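Local coordinates for periplasmic branched-chain amino acid-binding protein (Burkholderia mallei, PDB 3I09) that probably captures a small carboxylate or branched-chain amino acid in the periplasm for an ABC transporter, and holds acetoacetic acid in this crystal, at residues A[51-55]-A[56-60]; A[285-288]-A[289-293]; A[297-301]-A[302-306]. All blocks are in the same frame, centred on the assembly; numbering follows the deposited sequence.

Contact 1 (A[51-55]-A[56-60]); sequences DHQNK and ADIAA. With EDO (1,2-ethanediol), chain L.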
# COMPACT_ATOMS: atom_id res chain seq x y z
N ASP A 51 -8.36 2.07 -15.64
CA ASP A 51 -7.19 2.89 -15.29
C ASP A 51 -7.72 4.23 -14.82
O ASP A 51 -8.37 4.96 -15.61
CB ASP A 51 -6.36 3.13 -16.57
CG ASP A 51 -5.11 3.96 -16.34
OD1 ASP A 51 -4.82 4.39 -15.19
OD2 ASP A 51 -4.39 4.18 -17.34
N HIS A 52 -7.50 4.58 -13.56
CA HIS A 52 -7.95 5.90 -13.07
C HIS A 52 -7.07 7.06 -13.47
O HIS A 52 -7.45 8.21 -13.23
CB HIS A 52 -8.25 5.93 -11.56
CG HIS A 52 -7.12 5.57 -10.65
ND1 HIS A 52 -5.84 6.06 -10.76
CD2 HIS A 52 -7.14 4.84 -9.51
CE1 HIS A 52 -5.11 5.64 -9.74
NE2 HIS A 52 -5.88 4.88 -8.97
N GLN A 53 -5.91 6.76 -14.03
CA GLN A 53 -4.99 7.80 -14.51
C GLN A 53 -4.62 8.77 -13.38
O GLN A 53 -4.32 9.93 -13.63
CB GLN A 53 -5.62 8.55 -15.69
CG GLN A 53 -6.27 7.63 -16.73
CD GLN A 53 -6.55 8.32 -18.05
OE1 GLN A 53 -5.72 9.09 -18.56
NE2 GLN A 53 -7.71 8.03 -18.62
N ASN A 54 -4.63 8.30 -12.14
CA ASN A 54 -4.37 9.18 -10.98
C ASN A 54 -5.31 10.38 -10.85
O ASN A 54 -4.91 11.44 -10.36
CB ASN A 54 -2.90 9.58 -10.92
CG ASN A 54 -2.04 8.40 -10.64
OD1 ASN A 54 -2.24 7.74 -9.63
ND2 ASN A 54 -1.08 8.11 -11.55
N LYS A 55 -6.57 10.15 -11.24
CA LYS A 55 -7.63 11.13 -11.13
C LYS A 55 -8.73 10.59 -10.23
O LYS A 55 -9.42 9.59 -10.56
CB LYS A 55 -8.23 11.42 -12.51
CG LYS A 55 -7.25 12.00 -13.54
CD LYS A 55 -6.57 13.26 -13.14
CE LYS A 55 -5.71 13.78 -14.32
NZ LYS A 55 -4.90 14.95 -13.93
N ALA A 56 -8.94 11.26 -9.10
CA ALA A 56 -9.97 10.81 -8.14
C ALA A 56 -11.35 10.80 -8.77
O ALA A 56 -12.20 9.94 -8.47
CB ALA A 56 -9.97 11.73 -6.90
N ASP A 57 -11.62 11.79 -9.62
CA ASP A 57 -12.95 11.86 -10.24
C ASP A 57 -13.22 10.71 -11.22
O ASP A 57 -14.33 10.18 -11.24
CB ASP A 57 -13.27 13.25 -10.85
CG ASP A 57 -12.36 13.67 -12.01
OD1 ASP A 57 -11.32 13.05 -12.32
OD2 ASP A 57 -12.68 14.75 -12.59
N ILE A 58 -12.21 10.29 -11.97
CA ILE A 58 -12.35 9.13 -12.86
C ILE A 58 -12.66 7.87 -12.06
O ILE A 58 -13.57 7.11 -12.39
CB ILE A 58 -11.09 8.90 -13.74
CG1 ILE A 58 -10.94 10.04 -14.73
CG2 ILE A 58 -11.18 7.62 -14.51
CD1 ILE A 58 -9.69 9.89 -15.64
N ALA A 59 -11.96 7.71 -10.95
CA ALA A 59 -12.06 6.53 -10.10
C ALA A 59 -13.47 6.44 -9.51
O ALA A 59 -14.12 5.39 -9.58
CB ALA A 59 -11.04 6.64 -9.02
N ALA A 60 -13.95 7.56 -8.97
CA ALA A 60 -15.24 7.63 -8.32
C ALA A 60 -16.38 7.47 -9.35
O ALA A 60 -17.34 6.78 -9.08
CB ALA A 60 -15.38 8.97 -7.56
C1 EDO L . -9.37 14.95 -10.89
O1 EDO L . -10.00 14.25 -9.81
C2 EDO L . -8.23 15.82 -10.35
O2 EDO L . -7.01 15.05 -10.34
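Ile58 and Ala59, on the first turn of helix 56-69, close back on the loop that leads from strand 43-51, and apolar contact does most of this work. CD1 of Ile58 settles against the backbone carbonyl of His52, 3.7 Å from its O, and against Lys55 on the same branch, with CG1 of Ile58 3.8 Å from CB of Lys55. CG1 of Ile58 stands anti to the carbonyl carbon (chi1 -68°), and the chain beyond is extended, which sends CD1 out over the loop. The side chains of Lys55 and Ile58 cross at a slant. Deeper in, CB of His52 meets CB of Ala59 at 3.8 Å, the methyl approaching the imidazole obliquely.

Among the backbone bonds, Ala59 N donates to Lys55 O at 3.2 Å, the first i to i+4 bond of the helix, accepted by the N-cap residue itself. The N-H of Asp57 is met by 1,2-ethanediol, probably from the crystallisation liquor: Asp57 N reaches its O1 at 3.0 Å, and the same O1 gives a weak bond to Asp57 OD1.

Side-chain bonds shape the loop itself. Gln53 N meets Asp51 OD1 at 2.9 Å from above the carboxylate plane, forming an Asx turn, while Asn54 N donates to His52 ND1 at 2.9 Å, tilted 16° from the ring plane. With ND1 accepting here and NE2 bonded to Thr79 O, the imidazole is held at both nitrogens. Asp51 OD2 pairs with Ser14 OG, and the Asn54 amide bonds Asn80 and Asp12.

This is a strand-to-helix connection in a type I periplasmic binding protein; its partners Thr79 and Asn80 line the acetoacetic acid pocket, and the Asn54 side chain lies about 7 Å from that ligand.

Contact 2 (A[285-288]-A[289-293]); sequences SSVT and TYLKA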
# COMPACT_ATOMS: atom_id res chain seq x y z
N SER A 285 -4.50 -12.02 -2.58
CA SER A 285 -4.97 -12.49 -1.28
C SER A 285 -6.34 -11.91 -0.92
O SER A 285 -7.18 -12.60 -0.36
CB SER A 285 -3.95 -12.12 -0.18
OG SER A 285 -4.42 -12.44 1.12
N SER A 286 -6.52 -10.63 -1.20
CA SER A 286 -7.75 -9.91 -0.85
C SER A 286 -8.93 -10.50 -1.61
O SER A 286 -10.02 -10.64 -1.05
CB SER A 286 -7.62 -8.39 -1.12
OG SER A 286 -7.58 -8.16 -2.51
N VAL A 287 -8.71 -10.93 -2.86
CA VAL A 287 -9.76 -11.56 -3.65
C VAL A 287 -10.13 -12.95 -3.10
O VAL A 287 -11.29 -13.30 -2.97
CB VAL A 287 -9.39 -11.59 -5.17
CG1 VAL A 287 -10.33 -12.49 -5.99
CG2 VAL A 287 -9.44 -10.11 -5.69
N THR A 288 -9.12 -13.73 -2.75
CA THR A 288 -9.36 -14.97 -2.08
C THR A 288 -10.18 -14.77 -0.79
O THR A 288 -11.15 -15.48 -0.55
CB THR A 288 -8.06 -15.70 -1.76
OG1 THR A 288 -7.26 -15.82 -2.95
CG2 THR A 288 -8.38 -17.08 -1.21
N THR A 289 -9.81 -13.77 -0.01
CA THR A 289 -10.52 -13.45 1.24
C THR A 289 -11.98 -13.07 0.98
O THR A 289 -12.89 -13.56 1.66
CB THR A 289 -9.73 -12.39 2.00
OG1 THR A 289 -8.47 -12.97 2.37
CG2 THR A 289 -10.53 -11.88 3.23
N TYR A 290 -12.21 -12.17 0.02
CA TYR A 290 -13.58 -11.83 -0.36
C TYR A 290 -14.38 -13.06 -0.79
O TYR A 290 -15.51 -13.26 -0.35
CB TYR A 290 -13.57 -10.80 -1.48
CG TYR A 290 -14.93 -10.51 -2.02
CD1 TYR A 290 -15.81 -9.69 -1.34
CD2 TYR A 290 -15.36 -11.09 -3.23
CE1 TYR A 290 -17.10 -9.44 -1.86
CE2 TYR A 290 -16.62 -10.86 -3.73
CZ TYR A 290 -17.49 -10.04 -3.03
OH TYR A 290 -18.76 -9.81 -3.49
N LEU A 291 -13.82 -13.86 -1.71
CA LEU A 291 -14.54 -15.00 -2.25
C LEU A 291 -14.87 -16.00 -1.15
O LEU A 291 -15.95 -16.58 -1.16
CB LEU A 291 -13.84 -15.66 -3.44
CG LEU A 291 -13.74 -14.78 -4.72
CD1 LEU A 291 -12.84 -15.42 -5.79
CD2 LEU A 291 -15.12 -14.47 -5.27
N LYS A 292 -13.95 -16.19 -0.20
CA LYS A 292 -14.21 -17.11 0.93
C LYS A 292 -15.37 -16.60 1.76
O LYS A 292 -16.15 -17.38 2.26
CB LYS A 292 -12.98 -17.30 1.82
CG LYS A 292 -11.96 -18.22 1.21
CD LYS A 292 -10.72 -18.40 2.09
CE LYS A 292 -9.78 -19.52 1.54
NZ LYS A 292 -10.34 -20.92 1.60
N ALA A 293 -15.47 -15.28 1.91
CA ALA A 293 -16.55 -14.69 2.66
C ALA A 293 -17.90 -14.83 1.95
O ALA A 293 -18.89 -15.18 2.57
CB ALA A 293 -16.22 -13.23 2.94
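Leu291 turns CG anti to its carbonyl carbon (chi1 -66°), which lays the branch back over the preceding turn, with CG 3.4 Å from Val287 O. One branch of each residue then meets the other: CG1 of Val287, trans to the backbone N, lies 3.9 Å from CD1 of Leu291, the two side chains running side by side in the same direction. Lys292 follows Thr288 in the same manner, its aliphatic chain running extended past the Thr288 carbonyl to bring CE 3.9 Å from Thr288 CG2; beyond CE the chain bends (chi4 -67°) to place NZ.

These are i to i+4 neighbours within helix 278-297, an alpha helix packed in the lobe built on the six-stranded sheet of this periplasmic binding protein: Val287 and Leu291 face helix 22-36, and Tyr290 reaches strand 72-77 of that sheet. Four successive backbone bonds, all 2.9 Å from N to O, join the two segments; those from Tyr290 N to Ser286 O and from Leu291 N to Val287 O are the straightest, at 169°.

The hydroxyls of Ser285 and Thr289 find partners outside the helix. Thr289 OG1, 3.0 Å from Ser285 O, bonds the Tyr120 hydroxyl, which also pairs with Ser285 OG; the latter has a further partner in Asp316 OD2.

Contact 3 (A[297-301]-A[302-306]); sequences AGSTD and SDKVM. With EDO (1,2-ethanediol), chain K.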
# COMPACT_ATOMS: atom_id res chain seq x y z
N ALA A 297 -20.93 -16.91 3.42
CA ALA A 297 -22.21 -16.23 3.59
C ALA A 297 -23.33 -16.83 2.72
O ALA A 297 -24.51 -16.60 3.00
CB ALA A 297 -22.07 -14.77 3.28
N GLY A 298 -22.97 -17.51 1.63
CA GLY A 298 -23.94 -17.92 0.63
C GLY A 298 -24.64 -16.76 -0.08
O GLY A 298 -25.73 -16.92 -0.62
N SER A 299 -24.01 -15.61 -0.10
CA SER A 299 -24.64 -14.37 -0.56
C SER A 299 -23.56 -13.38 -0.92
O SER A 299 -22.49 -13.41 -0.31
CB SER A 299 -25.46 -13.76 0.60
OG SER A 299 -26.10 -12.55 0.23
N THR A 300 -23.84 -12.47 -1.85
CA THR A 300 -23.00 -11.27 -2.07
C THR A 300 -23.57 -10.03 -1.36
O THR A 300 -23.00 -8.95 -1.46
CB THR A 300 -22.86 -10.94 -3.57
OG1 THR A 300 -24.16 -11.07 -4.19
CG2 THR A 300 -21.87 -11.87 -4.26
N ASP A 301 -24.70 -10.16 -0.66
CA ASP A 301 -25.26 -9.04 0.13
C ASP A 301 -24.17 -8.38 1.00
O ASP A 301 -23.46 -9.09 1.74
CB ASP A 301 -26.37 -9.54 1.07
CG ASP A 301 -26.86 -8.45 2.01
OD1 ASP A 301 -27.68 -7.63 1.54
OD2 ASP A 301 -26.47 -8.41 3.21
N SER A 302 -24.03 -7.07 0.90
CA SER A 302 -22.86 -6.40 1.50
C SER A 302 -22.84 -6.51 3.03
O SER A 302 -21.77 -6.68 3.62
CB SER A 302 -22.79 -4.96 1.07
OG SER A 302 -23.89 -4.21 1.53
N ASP A 303 -24.00 -6.49 3.69
CA ASP A 303 -23.98 -6.62 5.15
C ASP A 303 -23.59 -8.03 5.60
O ASP A 303 -22.81 -8.15 6.54
CB ASP A 303 -25.28 -6.15 5.78
CG ASP A 303 -25.49 -4.65 5.66
OD1 ASP A 303 -24.52 -3.88 5.45
OD2 ASP A 303 -26.66 -4.23 5.83
N LYS A 304 -24.07 -9.06 4.91
CA LYS A 304 -23.67 -10.43 5.19
C LYS A 304 -22.19 -10.66 4.91
O LYS A 304 -21.53 -11.31 5.70
CB LYS A 304 -24.49 -11.44 4.40
CG LYS A 304 -25.98 -11.44 4.80
CD LYS A 304 -26.78 -12.40 3.95
CE LYS A 304 -28.22 -12.43 4.43
NZ LYS A 304 -29.00 -13.45 3.69
N VAL A 305 -21.69 -10.13 3.79
CA VAL A 305 -20.26 -10.32 3.43
C VAL A 305 -19.37 -9.58 4.43
O VAL A 305 -18.37 -10.15 4.91
CB VAL A 305 -19.98 -9.89 1.96
CG1 VAL A 305 -18.47 -9.92 1.70
CG2 VAL A 305 -20.76 -10.82 0.99
N MSE A 306 -19.74 -8.37 4.83
CA MSE A 306 -18.93 -7.62 5.80
C MSE A 306 -18.88 -8.36 7.13
O MSE A 306 -17.79 -8.45 7.73
CB MSE A 306 -19.45 -6.18 6.01
CG MSE A 306 -19.17 -5.18 4.89
SE MSE A 306 -17.38 -5.07 4.18
CE MSE A 306 -16.41 -4.74 5.80
C1 EDO K . -27.06 -3.11 2.43
O1 EDO K . -27.69 -3.06 3.70
C2 EDO K . -27.27 -4.49 1.85
O2 EDO K . -26.68 -5.46 2.71
O HOH W 1 -29.05 -12.54 0.98
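Asp301 and Lys304 carry the polar contact: Lys304 N donates to Asp301 OD2 at 3.0 Å, reaching the carboxylate oxygen on its anti side and 19° out of plane. With CG of Asp301 trans to its own N (chi1 174°), the carboxylate swings forward over the first turn, where it caps the N-H of Lys304. Behind it, Val305 N bonds Asp301 O at 2.9 Å. Asp301 is thus the N-cap of helix 302-309, gripping the turn by both side chain and carbonyl. An ST turn leads into it, Ser299 OG accepting from Asp301 N at 2.9 Å.

Bridges add to the polar set. A water links Ser299 OG to Lys304 NZ, to which it lies 2.9 Å away as acceptor. A 1,2-ethanediol, probably from the crystallisation liquor, gives O2 to Asp301 OD1 at 2.7 Å, accepts from Asp303 N and gives O1 to Asp303 OD2.

The remaining contacts are van der Waals. Val305 CG2 presses on the backbone at 3.4 Å from Ser299 O, a carbonyl oxygen buried here without a polar partner, while CD of Lys304 passes Ser299 CB at 3.8 Å. Val305 also packs on Val294 of helix 278-297.

Overall arrangement
Contacts 2 and 3 are neighbours, their centres 12 Å apart, since helix 278-297 ends just before the loop that starts helix 302-309. They touch through Tyr290, whose OH lies 3.8 Å from Thr300 CG2 and whose CE1 lies 3.8 Å from Val305 CG1, so the two consecutive helices pack on each other. Contact 1 stands apart, its centre 24 Å from that of contact 2 and 27 Å from that of contact 3, with nearest atoms about 15 and 16 Å away. It is the one that adjoins the acetoacetic acid pocket, whereas contact 3 lies at the surface, its centre 25 Å from the chain's centre.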